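Putative cell invasion protein with MAC/Perforin domain (Bacteroides thetaiotaomicron VPI-5482, PDB 3KK7) is of unknown function but, as a member of the membrane-attack complex/perforin family, may act on the membranes of target cells. Local coordinates at residues 222-227 / 293-298; 103-108 / 160-165; 302-307 / 318-323; 66-71 / 137-142. All blocks are in the same frame, centred on the assembly; numbering follows the deposited sequence.

Interaction 1 of 4, residues 222-227 / 293-298; sequences ASALFY and YSIKTL
Ser223 and Lys296 form a doubly bonded backbone pair: Ser223 N donates to Lys296 O, and Lys296 N donates back to Ser223 O, each at 2.9 Å. Two residues along, Leu225 N reaches Ser294 O at 2.9 Å with a nearly straight N-H (159°), and Ser294 N answers to Leu225 O at 3.0 Å. Between these rungs lies the non-hydrogen-bonded pair Ala224-Ile295, where Ile295 CA sits 3.1 Å from Ser223 O in a CA-H...O contact. This alternation, with strand directions 165° apart, marks a regular antiparallel pair, consistent with the third and fourth strands of the central MACPF sheet. On one face, Ile295 places CG1 in the crowded position between its backbone N and carbonyl carbon. Its CG2 is thereby turned to Ala224 CB, a tight 3.4 Å, and also lies in plane at the edge of the Tyr293 ring. Phe226 and Tyr293 run side by side, with Tyr293 CB 3.9 Å above the plane of the Phe226 ring and offset toward its rim. Thr297 CG2 meets Ala222 CB at 4.1 Å, while Thr297 OG1 is bonded to Tyr304 N. Ile274 of strand 271-274 packs on Ala224, Tyr293 and Ile295. The other face carries Ser223, Leu225, Ser294 and Lys296; there Ser294 OG bonds to Thr308 O and Lys296 NZ forms a salt bridge with Asp71.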
loop_
_atom_site.group_PDB
_atom_site.type_symbol
_atom_site.label_atom_id
_atom_site.label_comp_id
_atom_site.label_asym_id
_atom_site.label_seq_id
_atom_site.Cartn_x
_atom_site.Cartn_y
_atom_site.Cartn_z
ATOM N N ALA A 222 3.050 -22.771 14.301
ATOM C CA ALA A 222 4.454 -22.667 14.667
ATOM C C ALA A 222 5.213 -22.384 13.375
ATOM O O ALA A 222 4.968 -22.998 12.352
ATOM C CB ALA A 222 4.944 -23.916 15.343
ATOM N N SER A 223 6.118 -21.418 13.443
ATOM C CA SER A 223 6.873 -20.922 12.310
ATOM C C SER A 223 8.321 -21.008 12.689
ATOM O O SER A 223 8.704 -20.546 13.744
ATOM C CB SER A 223 6.533 -19.460 12.089
ATOM O OG SER A 223 7.326 -18.938 11.051
ATOM N N ALA A 224 9.127 -21.625 11.839
ATOM C CA ALA A 224 10.539 -21.826 12.098
ATOM C C ALA A 224 11.324 -21.356 10.874
ATOM O O ALA A 224 10.954 -21.687 9.738
ATOM C CB ALA A 224 10.820 -23.309 12.373
ATOM N N LEU A 225 12.392 -20.593 11.115
ATOM C CA LEU A 225 13.314 -20.195 10.062
ATOM C C LEU A 225 14.620 -20.921 10.295
ATOM O O LEU A 225 14.996 -21.164 11.441
ATOM C CB LEU A 225 13.546 -18.688 10.068
ATOM C CG LEU A 225 12.281 -17.836 10.048
ATOM C CD1 LEU A 225 12.655 -16.394 10.305
ATOM C CD2 LEU A 225 11.581 -18.015 8.723
ATOM N N PHE A 226 15.291 -21.273 9.201
ATOM C CA PHE A 226 16.541 -22.008 9.235
ATOM C C PHE A 226 17.634 -21.258 8.474
ATOM O O PHE A 226 17.392 -20.613 7.420
ATOM C CB PHE A 226 16.393 -23.404 8.605
ATOM C CG PHE A 226 15.385 -24.294 9.288
ATOM C CD1 PHE A 226 14.031 -24.076 9.146
ATOM C CD2 PHE A 226 15.788 -25.367 10.024
ATOM C CE1 PHE A 226 13.124 -24.899 9.751
ATOM C CE2 PHE A 226 14.874 -26.174 10.634
ATOM C CZ PHE A 226 13.547 -25.943 10.488
ATOM N N TYR A 227 18.842 -21.360 9.011
ATOM C CA TYR A 227 20.014 -20.803 8.374
ATOM C C TYR A 227 21.105 -21.858 8.346
ATOM O O TYR A 227 21.640 -22.224 9.382
ATOM C CB TYR A 227 20.455 -19.540 9.113
ATOM C CG TYR A 227 21.646 -18.860 8.478
ATOM C CD1 TYR A 227 22.938 -19.219 8.830
ATOM C CD2 TYR A 227 21.481 -17.825 7.527
ATOM C CE1 TYR A 227 24.045 -18.580 8.246
ATOM C CE2 TYR A 227 22.597 -17.182 6.946
ATOM C CZ TYR A 227 23.864 -17.571 7.320
ATOM O OH TYR A 227 24.960 -16.971 6.773
ATOM N N TYR A 293 18.270 -22.699 13.790
ATOM C CA TYR A 293 16.838 -22.350 13.635
ATOM C C TYR A 293 16.306 -21.452 14.716
ATOM O O TYR A 293 16.881 -21.353 15.781
ATOM C CB TYR A 293 15.976 -23.600 13.621
ATOM C CG TYR A 293 15.775 -24.290 14.983
ATOM C CD1 TYR A 293 16.747 -25.137 15.508
ATOM C CD2 TYR A 293 14.577 -24.156 15.700
ATOM C CE1 TYR A 293 16.557 -25.800 16.715
ATOM C CE2 TYR A 293 14.388 -24.819 16.945
ATOM C CZ TYR A 293 15.377 -25.638 17.430
ATOM O OH TYR A 293 15.237 -26.289 18.622
ATOM N N SER A 294 15.187 -20.811 14.430
ATOM C CA SER A 294 14.482 -20.039 15.409
ATOM C C SER A 294 13.005 -20.267 15.171
ATOM O O SER A 294 12.564 -20.282 14.036
ATOM C CB SER A 294 14.841 -18.557 15.275
ATOM O OG SER A 294 14.004 -17.723 16.065
ATOM N N ILE A 295 12.240 -20.473 16.234
ATOM C CA ILE A 295 10.810 -20.631 16.077
ATOM C C ILE A 295 10.032 -19.527 16.777
ATOM O O ILE A 295 10.576 -18.779 17.601
ATOM C CB ILE A 295 10.329 -21.980 16.557
ATOM C CG1 ILE A 295 10.583 -22.157 18.043
ATOM C CG2 ILE A 295 10.983 -23.069 15.777
ATOM C CD1 ILE A 295 9.518 -23.037 18.656
ATOM N N LYS A 296 8.769 -19.429 16.395
ATOM C CA LYS A 296 7.815 -18.501 16.978
ATOM C C LYS A 296 6.455 -19.123 16.818
ATOM O O LYS A 296 6.137 -19.609 15.730
ATOM C CB LYS A 296 7.816 -17.140 16.267
ATOM C CG LYS A 296 6.911 -16.091 16.996
ATOM C CD LYS A 296 7.040 -14.635 16.475
ATOM C CE LYS A 296 6.325 -14.387 15.161
ATOM N NZ LYS A 296 6.241 -12.919 14.886
ATOM N N THR A 297 5.651 -19.122 17.879
ATOM C CA THR A 297 4.297 -19.664 17.803
ATOM C C THR A 297 3.335 -18.499 17.739
ATOM O O THR A 297 3.599 -17.432 18.293
ATOM C CB THR A 297 3.957 -20.591 18.972
ATOM O OG1 THR A 297 4.247 -19.944 20.211
ATOM C CG2 THR A 297 4.750 -21.872 18.887
ATOM N N LEU A 298 2.249 -18.703 17.002
ATOM C CA LEU A 298 1.201 -17.711 16.836
ATOM C C LEU A 298 -0.040 -18.292 17.477
ATOM O O LEU A 298 -0.528 -19.335 17.026
ATOM C CB LEU A 298 0.912 -17.449 15.369
ATOM C CG LEU A 298 2.044 -16.892 14.522
ATOM C CD1 LEU A 298 1.505 -16.565 13.144
ATOM C CD2 LEU A 298 2.637 -15.673 15.133
#

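Interaction 2 of 4, residues 103-108 / 160-165; sequences TKALSY and GELSIE
Strands 93-108 and 157-173 are antiparallel neighbours in the large sheet of the MACPF domain, and residues 103-108 and 160-165 pair at 173° between their directions. Two hydrogen-bonded pairs fix the register. At the first, Lys104 N reaches Ser163 O at 3.1 Å, in the carbonyl plane and on a lone pair, and Ser163 N donates to Lys104 O at 2.8 Å, nearly along the C=O axis. At the second, Leu106 N bonds to Glu161 O at 2.9 Å and Glu161 N to Leu106 O at 2.8 Å. Side chains add to this backbone ladder on both faces. Leu162, with CG anti to its backbone N (chi1 177°), lays CD1 3.6 Å from Lys104 O, on the face it shares with Ala105; Ile247 of helix 236-249 packs there on both residues. Tyr108 has CG in the crowded position between backbone N and carbonyl carbon (chi1 57°), which swings CE1 to 4.0 Å from Gly160 N. A water then bridges the ring's far end to the other strand, 2.6 Å from Tyr108 OH and donating to Gly160 O; the same hydroxyl is also bonded to Arg139. On the face of Lys104 and Ser163, the amino group of Lys104 forms its salt bridge with Asp337, its approach to Glu165 being too long for one. Glu161 OE1 forms a salt bridge with Arg139 NH1, which probably offsets its buried charge. Antiparallel strands joined through a helical excursion, here containing helix 133-146, are typical of the first two strands of the MACPF/CDC fold.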
loop_
_atom_site.group_PDB
_atom_site.type_symbol
_atom_site.label_atom_id
_atom_site.label_comp_id
_atom_site.label_asym_id
_atom_site.label_seq_id
_atom_site.Cartn_x
_atom_site.Cartn_y
_atom_site.Cartn_z
ATOM N N THR A 103 1.168 -28.420 6.803
ATOM C CA THR A 103 2.604 -28.170 6.918
ATOM C C THR A 103 3.119 -27.740 5.544
ATOM O O THR A 103 2.657 -28.219 4.504
ATOM C CB THR A 103 3.369 -29.376 7.448
ATOM O OG1 THR A 103 3.197 -30.467 6.555
ATOM C CG2 THR A 103 2.867 -29.776 8.833
ATOM N N LYS A 104 4.009 -26.764 5.549
ATOM C CA LYS A 104 4.639 -26.278 4.332
ATOM C C LYS A 104 6.085 -26.041 4.715
ATOM O O LYS A 104 6.346 -25.519 5.788
ATOM C CB LYS A 104 4.086 -24.918 3.852
ATOM C CG LYS A 104 2.607 -24.613 4.006
ATOM C CD LYS A 104 2.449 -23.070 4.036
ATOM C CE LYS A 104 0.986 -22.562 3.988
ATOM N NZ LYS A 104 0.983 -21.065 3.914
ATOM N N ALA A 105 7.002 -26.392 3.827
ATOM C CA ALA A 105 8.424 -26.123 4.015
ATOM C C ALA A 105 8.915 -25.405 2.768
ATOM O O ALA A 105 8.466 -25.690 1.669
ATOM C CB ALA A 105 9.207 -27.430 4.239
ATOM N N LEU A 106 9.825 -24.463 2.946
ATOM C CA LEU A 106 10.414 -23.743 1.824
ATOM C C LEU A 106 11.924 -23.627 2.018
ATOM O O LEU A 106 12.379 -23.197 3.064
ATOM C CB LEU A 106 9.806 -22.347 1.732
ATOM C CG LEU A 106 10.207 -21.518 0.519
ATOM C CD1 LEU A 106 9.764 -22.246 -0.778
ATOM C CD2 LEU A 106 9.578 -20.124 0.665
ATOM N N SER A 107 12.683 -24.003 1.003
ATOM C CA SER A 107 14.111 -23.800 0.998
ATOM C C SER A 107 14.455 -22.810 -0.098
ATOM O O SER A 107 13.912 -22.893 -1.200
ATOM C CB SER A 107 14.811 -25.094 0.694
ATOM O OG SER A 107 14.452 -26.089 1.618
ATOM N N TYR A 108 15.393 -21.907 0.198
ATOM C CA TYR A 108 15.769 -20.855 -0.725
ATOM C C TYR A 108 17.208 -20.406 -0.521
ATOM O O TYR A 108 17.616 -20.045 0.581
ATOM C CB TYR A 108 14.769 -19.681 -0.645
ATOM C CG TYR A 108 14.555 -19.009 0.712
ATOM C CD1 TYR A 108 13.809 -19.625 1.724
ATOM C CD2 TYR A 108 15.050 -17.720 0.957
ATOM C CE1 TYR A 108 13.601 -18.988 2.979
ATOM C CE2 TYR A 108 14.844 -17.068 2.183
ATOM C CZ TYR A 108 14.124 -17.699 3.192
ATOM O OH TYR A 108 13.926 -17.036 4.385
ATOM N N GLY A 160 15.826 -21.634 5.058
ATOM C CA GLY A 160 14.683 -22.549 5.202
ATOM C C GLY A 160 13.571 -21.909 6.014
ATOM O O GLY A 160 13.835 -21.078 6.861
ATOM N N GLU A 161 12.328 -22.279 5.712
ATOM C CA GLU A 161 11.169 -21.877 6.514
ATOM C C GLU A 161 10.236 -23.060 6.662
ATOM O O GLU A 161 10.057 -23.838 5.719
ATOM C CB GLU A 161 10.431 -20.699 5.893
ATOM C CG GLU A 161 9.300 -20.160 6.770
ATOM C CD GLU A 161 8.490 -19.064 6.120
ATOM O OE1 GLU A 161 8.855 -18.595 5.037
ATOM O OE2 GLU A 161 7.475 -18.668 6.699
ATOM N N LEU A 162 9.680 -23.229 7.855
ATOM C CA LEU A 162 8.696 -24.289 8.101
ATOM C C LEU A 162 7.449 -23.633 8.646
ATOM O O LEU A 162 7.548 -22.637 9.369
ATOM C CB LEU A 162 9.237 -25.345 9.091
ATOM C CG LEU A 162 8.381 -26.526 9.580
ATOM C CD1 LEU A 162 7.923 -27.416 8.430
ATOM C CD2 LEU A 162 9.124 -27.398 10.634
ATOM N N SER A 163 6.287 -24.175 8.281
ATOM C CA SER A 163 5.028 -23.736 8.856
ATOM C C SER A 163 4.193 -24.918 9.309
ATOM O O SER A 163 3.994 -25.886 8.571
ATOM C CB SER A 163 4.238 -22.879 7.881
ATOM O OG SER A 163 3.209 -22.189 8.571
ATOM N N ILE A 164 3.724 -24.840 10.542
ATOM C CA ILE A 164 2.940 -25.897 11.152
ATOM C C ILE A 164 1.705 -25.190 11.640
ATOM O O ILE A 164 1.809 -24.315 12.507
ATOM C CB ILE A 164 3.707 -26.541 12.332
ATOM C CG1 ILE A 164 4.996 -27.173 11.810
ATOM C CG2 ILE A 164 2.845 -27.570 13.075
ATOM C CD1 ILE A 164 5.782 -27.921 12.835
ATOM N N GLU A 165 0.555 -25.547 11.076
ATOM C CA GLU A 165 -0.691 -24.808 11.312
ATOM C C GLU A 165 -1.849 -25.713 11.703
ATOM O O GLU A 165 -2.146 -26.714 11.021
ATOM C CB GLU A 165 -1.094 -24.039 10.047
ATOM C CG GLU A 165 -0.020 -23.125 9.574
ATOM C CD GLU A 165 -0.406 -22.230 8.413
ATOM O OE1 GLU A 165 -1.285 -22.577 7.580
ATOM O OE2 GLU A 165 0.224 -21.167 8.341
HETATM O O HOH W 1 14.786 -18.390 6.386
#

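Interaction 3 of 4, residues 302-307 / 318-323; sequences YGYSIS and IDLTPW
Tyr304 holds CG anti to its carbonyl carbon (chi1 -62°), with the ring plane nearly perpendicular to the CA-CB-CG plane (chi2 -92°), and so reaches residues 318-323. Ile318, its CG2 anti to the backbone N, meets this ring tip to tip, CG2 lying 3.3 Å from Tyr304 OH and 3.5 Å from Tyr304 CE2. Leu320 crosses the ring obliquely instead and puts CD2 at its edge, 3.8 Å from Tyr304 CE2. An alanine at Tyr304 would take away the ring that Ile318 CG2 and Leu320 CD2 touch, and would probably loosen the loop against this strand end. Gly303 passes close to the indole, CA 3.9 Å from Trp323 CD1; a side chain there would collide with that atom. The polar link is a water, donating to Tyr302 O at 2.7 Å and to Asp319 O at 3.1 Å while accepting from Trp323 N at 3.2 Å, so it ties the loop to the first turn of helix 321-326. Beside it, Tyr302 CB packs on Pro322 CB. The loop of residues 302-307 lies against the junction of strand 318-319 and helix 321-326, where Ile318 also touches strands 271-274 and 288-298, and Leu320 and Trp323 pack on Ala222 of strand 220-230.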
loop_
_atom_site.group_PDB
_atom_site.type_symbol
_atom_site.label_atom_id
_atom_site.label_comp_id
_atom_site.label_asym_id
_atom_site.label_seq_id
_atom_site.Cartn_x
_atom_site.Cartn_y
_atom_site.Cartn_z
ATOM N N TYR A 302 1.556 -21.537 26.162
ATOM C CA TYR A 302 2.671 -22.434 26.519
ATOM C C TYR A 302 3.646 -22.620 25.361
ATOM O O TYR A 302 4.316 -23.650 25.235
ATOM C CB TYR A 302 2.144 -23.786 27.038
ATOM C CG TYR A 302 1.158 -23.636 28.182
ATOM C CD1 TYR A 302 1.603 -23.375 29.489
ATOM C CD2 TYR A 302 -0.227 -23.728 27.959
ATOM C CE1 TYR A 302 0.692 -23.214 30.551
ATOM C CE2 TYR A 302 -1.149 -23.570 29.008
ATOM C CZ TYR A 302 -0.684 -23.310 30.302
ATOM O OH TYR A 302 -1.595 -23.149 31.336
ATOM N N GLY A 303 3.743 -21.586 24.536
ATOM C CA GLY A 303 4.600 -21.616 23.363
ATOM C C GLY A 303 5.653 -20.531 23.364
ATOM O O GLY A 303 6.332 -20.307 24.356
ATOM N N TYR A 304 5.804 -19.865 22.225
ATOM C CA TYR A 304 6.893 -18.922 22.051
ATOM C C TYR A 304 6.426 -17.730 21.247
ATOM O O TYR A 304 6.668 -17.638 20.044
ATOM C CB TYR A 304 8.099 -19.630 21.417
ATOM C CG TYR A 304 8.642 -20.755 22.286
ATOM C CD1 TYR A 304 9.670 -20.524 23.204
ATOM C CD2 TYR A 304 8.113 -22.036 22.206
ATOM C CE1 TYR A 304 10.172 -21.544 24.005
ATOM C CE2 TYR A 304 8.592 -23.055 23.001
ATOM C CZ TYR A 304 9.628 -22.805 23.901
ATOM O OH TYR A 304 10.117 -23.831 24.678
ATOM N N SER A 305 5.796 -16.806 21.958
ATOM C CA SER A 305 5.177 -15.624 21.376
ATOM C C SER A 305 6.191 -14.690 20.703
ATOM O O SER A 305 5.841 -13.947 19.783
ATOM C CB SER A 305 4.378 -14.860 22.460
ATOM O OG SER A 305 5.199 -14.427 23.543
ATOM N N ILE A 306 7.430 -14.724 21.186
ATOM C CA ILE A 306 8.515 -13.896 20.674
ATOM C C ILE A 306 9.494 -14.842 20.015
ATOM O O ILE A 306 9.840 -15.865 20.591
ATOM C CB ILE A 306 9.250 -13.150 21.830
ATOM C CG1 ILE A 306 8.276 -12.168 22.516
ATOM C CG2 ILE A 306 10.527 -12.433 21.316
ATOM C CD1 ILE A 306 8.742 -11.654 23.915
ATOM N N SER A 307 9.945 -14.517 18.814
ATOM C CA SER A 307 10.900 -15.385 18.131
ATOM C C SER A 307 12.014 -15.787 19.073
ATOM O O SER A 307 12.519 -14.937 19.795
ATOM C CB SER A 307 11.458 -14.702 16.873
ATOM O OG SER A 307 10.595 -14.957 15.771
ATOM N N ILE A 318 12.994 -28.454 21.032
ATOM C CA ILE A 318 11.907 -27.850 21.752
ATOM C C ILE A 318 10.657 -28.689 21.582
ATOM O O ILE A 318 10.291 -29.012 20.455
ATOM C CB ILE A 318 11.584 -26.486 21.193
ATOM C CG1 ILE A 318 12.858 -25.635 21.082
ATOM C CG2 ILE A 318 10.516 -25.821 22.063
ATOM C CD1 ILE A 318 12.623 -24.253 20.412
ATOM N N ASP A 319 10.004 -29.011 22.699
ATOM C CA ASP A 319 8.740 -29.742 22.727
ATOM C C ASP A 319 7.603 -28.730 22.615
ATOM O O ASP A 319 7.433 -27.908 23.516
ATOM C CB ASP A 319 8.628 -30.523 24.055
ATOM C CG ASP A 319 7.353 -31.371 24.168
ATOM O OD1 ASP A 319 6.831 -31.874 23.141
ATOM O OD2 ASP A 319 6.889 -31.553 25.316
ATOM N N LEU A 320 6.841 -28.769 21.520
ATOM C CA LEU A 320 5.680 -27.904 21.397
ATOM C C LEU A 320 4.375 -28.631 21.783
ATOM O O LEU A 320 3.275 -28.122 21.520
ATOM C CB LEU A 320 5.585 -27.307 19.989
ATOM C CG LEU A 320 6.749 -26.374 19.621
ATOM C CD1 LEU A 320 6.758 -26.070 18.120
ATOM C CD2 LEU A 320 6.710 -25.115 20.457
ATOM N N THR A 321 4.477 -29.791 22.433
ATOM C CA THR A 321 3.279 -30.564 22.712
ATOM C C THR A 321 2.268 -29.774 23.553
ATOM O O THR A 321 1.125 -29.679 23.156
ATOM C CB THR A 321 3.591 -31.961 23.285
ATOM O OG1 THR A 321 4.399 -32.671 22.336
ATOM C CG2 THR A 321 2.305 -32.753 23.538
ATOM N N PRO A 322 2.693 -29.151 24.669
ATOM C CA PRO A 322 1.743 -28.337 25.448
ATOM C C PRO A 322 1.094 -27.246 24.619
ATOM O O PRO A 322 -0.118 -27.019 24.736
ATOM C CB PRO A 322 2.608 -27.722 26.551
ATOM C CG PRO A 322 3.749 -28.675 26.688
ATOM C CD PRO A 322 4.030 -29.136 25.278
ATOM N N TRP A 323 1.889 -26.567 23.793
ATOM C CA TRP A 323 1.338 -25.530 22.932
ATOM C C TRP A 323 0.303 -26.104 21.934
ATOM O O TRP A 323 -0.767 -25.520 21.725
ATOM C CB TRP A 323 2.446 -24.785 22.190
ATOM C CG TRP A 323 1.918 -23.883 21.188
ATOM C CD1 TRP A 323 1.444 -22.613 21.382
ATOM C CD2 TRP A 323 1.768 -24.159 19.799
ATOM N NE1 TRP A 323 1.019 -22.082 20.184
ATOM C CE2 TRP A 323 1.214 -23.014 19.200
ATOM C CE3 TRP A 323 2.073 -25.252 19.004
ATOM C CZ2 TRP A 323 0.941 -22.946 17.846
ATOM C CZ3 TRP A 323 1.808 -25.184 17.666
ATOM C CH2 TRP A 323 1.248 -24.035 17.093
HETATM O O HOH W 2 5.057 -25.926 24.071
#

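Interaction 4 of 4, residues 66-71 / 137-142; sequences TSIIGD and FGRQKT
The guanidinium of Arg139 is gripped at its edge, where NE and NH2 meet Ser67 side-on. Ser67 O lies near the group's plane and accepts from Arg139 NH2 at 2.8 Å (160° at the hydrogen), although the donor sits above the carbonyl plane; Ser67 OG accepts from Arg139 NE at 2.9 Å. Ile68 crosses the arginine obliquely, its CD1 4.0 Å from Arg139 NH2. Bends at chi2 (56°) and chi3 (62°) turn the arginine, which leaves the helix outward, so that NE and NH2 face Ser67. Ser67 OG donates to Thr66 O at 2.6 Å, on a lone pair, so the hydroxyl both donates and accepts. From the next helical turn, Thr142 OG1 comes to 3.1 Å from Thr66 O. The loop is braced by an ST turn, Ile68 N to Thr66 OG1 (3.2 Å), and by Thr66 OG1 donating to Asp71 OD2 at 2.8 Å across the type II turn from Ile68 to Asp71. A leucine at Arg139 would have no N-H groups for Ser67 O and OG, which would probably loosen the loop from the helix. With neutral oxygens along one edge and Glu161 bound at NH1, the buried guanidinium probably stays protonated, docking helix 133-146 onto loop and sheet.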
loop_
_atom_site.group_PDB
_atom_site.type_symbol
_atom_site.label_atom_id
_atom_site.label_comp_id
_atom_site.label_asym_id
_atom_site.label_seq_id
_atom_site.Cartn_x
_atom_site.Cartn_y
_atom_site.Cartn_z
ATOM N N THR A 66 7.184 -8.657 10.497
ATOM C CA THR A 66 8.006 -9.798 10.865
ATOM C C THR A 66 8.495 -10.625 9.649
ATOM O O THR A 66 9.439 -11.401 9.774
ATOM C CB THR A 66 7.217 -10.725 11.754
ATOM O OG1 THR A 66 6.166 -11.355 10.976
ATOM C CG2 THR A 66 6.661 -9.949 12.966
ATOM N N SER A 67 7.822 -10.464 8.503
ATOM C CA SER A 67 8.112 -11.167 7.241
ATOM C C SER A 67 7.542 -12.585 7.220
ATOM O O SER A 67 7.756 -13.320 6.269
ATOM C CB SER A 67 9.609 -11.187 6.892
ATOM O OG SER A 67 10.241 -12.306 7.466
ATOM N N ILE A 68 6.805 -12.964 8.270
ATOM C CA ILE A 68 6.065 -14.208 8.272
ATOM C C ILE A 68 4.695 -13.864 7.703
ATOM O O ILE A 68 3.953 -13.057 8.256
ATOM C CB ILE A 68 5.936 -14.817 9.645
ATOM C CG1 ILE A 68 7.314 -14.979 10.300
ATOM C CG2 ILE A 68 5.270 -16.177 9.528
ATOM C CD1 ILE A 68 8.248 -15.973 9.619
ATOM N N ILE A 69 4.394 -14.490 6.570
ATOM C CA ILE A 69 3.173 -14.238 5.817
ATOM C C ILE A 69 1.946 -14.636 6.636
ATOM O O ILE A 69 1.816 -15.787 7.052
ATOM C CB ILE A 69 3.159 -15.049 4.512
ATOM C CG1 ILE A 69 4.366 -14.691 3.636
ATOM C CG2 ILE A 69 1.846 -14.808 3.749
ATOM C CD1 ILE A 69 4.717 -15.786 2.644
ATOM N N GLY A 70 1.062 -13.674 6.855
ATOM C CA GLY A 70 -0.180 -13.927 7.575
ATOM C C GLY A 70 -0.095 -13.854 9.090
ATOM O O GLY A 70 -1.090 -14.079 9.774
ATOM N N ASP A 71 1.091 -13.526 9.600
ATOM C CA ASP A 71 1.356 -13.350 11.024
ATOM C C ASP A 71 0.508 -12.181 11.563
ATOM O O ASP A 71 0.609 -11.065 11.063
ATOM C CB ASP A 71 2.870 -13.074 11.177
ATOM C CG ASP A 71 3.330 -12.819 12.621
ATOM O OD1 ASP A 71 2.506 -12.646 13.551
ATOM O OD2 ASP A 71 4.571 -12.777 12.798
ATOM N N PHE A 137 13.235 -7.733 1.110
ATOM C CA PHE A 137 14.068 -6.954 2.007
ATOM C C PHE A 137 13.764 -7.283 3.471
ATOM O O PHE A 137 14.661 -7.488 4.256
ATOM C CB PHE A 137 13.883 -5.450 1.750
ATOM C CG PHE A 137 14.642 -4.559 2.744
ATOM C CD1 PHE A 137 15.994 -4.273 2.552
ATOM C CD2 PHE A 137 14.007 -4.054 3.871
ATOM C CE1 PHE A 137 16.688 -3.502 3.452
ATOM C CE2 PHE A 137 14.701 -3.267 4.783
ATOM C CZ PHE A 137 16.047 -2.991 4.571
ATOM N N GLY A 138 12.484 -7.340 3.811
ATOM C CA GLY A 138 12.049 -7.643 5.166
ATOM C C GLY A 138 12.451 -9.026 5.608
ATOM O O GLY A 138 12.834 -9.238 6.756
ATOM N N ARG A 139 12.393 -9.991 4.710
ATOM C CA ARG A 139 12.781 -11.324 5.110
ATOM C C ARG A 139 14.273 -11.312 5.433
ATOM O O ARG A 139 14.660 -11.781 6.504
ATOM C CB ARG A 139 12.402 -12.391 4.064
ATOM C CG ARG A 139 12.971 -13.800 4.293
ATOM C CD ARG A 139 12.597 -14.361 5.646
ATOM N NE ARG A 139 11.142 -14.522 5.815
ATOM C CZ ARG A 139 10.450 -15.604 5.479
ATOM N NH1 ARG A 139 11.036 -16.655 4.886
ATOM N NH2 ARG A 139 9.150 -15.630 5.707
ATOM N N GLN A 140 15.086 -10.737 4.543
ATOM C CA GLN A 140 16.524 -10.697 4.758
ATOM C C GLN A 140 16.865 -9.956 6.046
ATOM O O GLN A 140 17.758 -10.344 6.756
ATOM C CB GLN A 140 17.278 -10.025 3.597
ATOM C CG GLN A 140 18.807 -10.049 3.817
ATOM C CD GLN A 140 19.619 -9.592 2.628
ATOM O OE1 GLN A 140 19.100 -9.052 1.660
ATOM N NE2 GLN A 140 20.912 -9.800 2.703
ATOM N N LYS A 141 16.164 -8.863 6.306
ATOM C CA LYS A 141 16.374 -8.081 7.513
ATOM C C LYS A 141 16.124 -8.949 8.767
ATOM O O LYS A 141 16.927 -8.954 9.701
ATOM C CB LYS A 141 15.488 -6.821 7.464
ATOM C CG LYS A 141 15.502 -5.981 8.729
ATOM C CD LYS A 141 14.792 -4.618 8.527
ATOM C CE LYS A 141 14.743 -3.796 9.822
ATOM N NZ LYS A 141 13.890 -4.428 10.892
ATOM N N THR A 142 15.043 -9.720 8.741
ATOM C CA THR A 142 14.719 -10.627 9.810
ATOM C C THR A 142 15.770 -11.710 9.949
ATOM O O THR A 142 16.214 -11.998 11.071
ATOM C CB THR A 142 13.325 -11.300 9.593
ATOM O OG1 THR A 142 12.333 -10.287 9.448
ATOM C CG2 THR A 142 12.954 -12.208 10.767
#

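Interactions 1 and 2 belong to one sheet: their centres are 9 Å apart, and strands 220-230 and 157-173 meet directly, Ala222 N lying 2.7 Å from Ile164 O. Interaction 4 docks a loop and helix 133-146 on the Leu225-Glu161 face. Arg139 NH1 joins it to interaction 2 through Glu161 OE1 at 2.9 Å, and Lys296 NZ joins interaction 1 to it through Asp71 OD2 at 2.7 Å. Interaction 3 flanks strand 288-298, where Tyr304 N is 2.5 Å from Thr297 OG1. Its centre is about 20 Å from that of interaction 4, with nearest atoms about 6 Å apart. In pore-forming relatives, helical segments beside this sheet unfold into membrane hairpins; here that remains an inference.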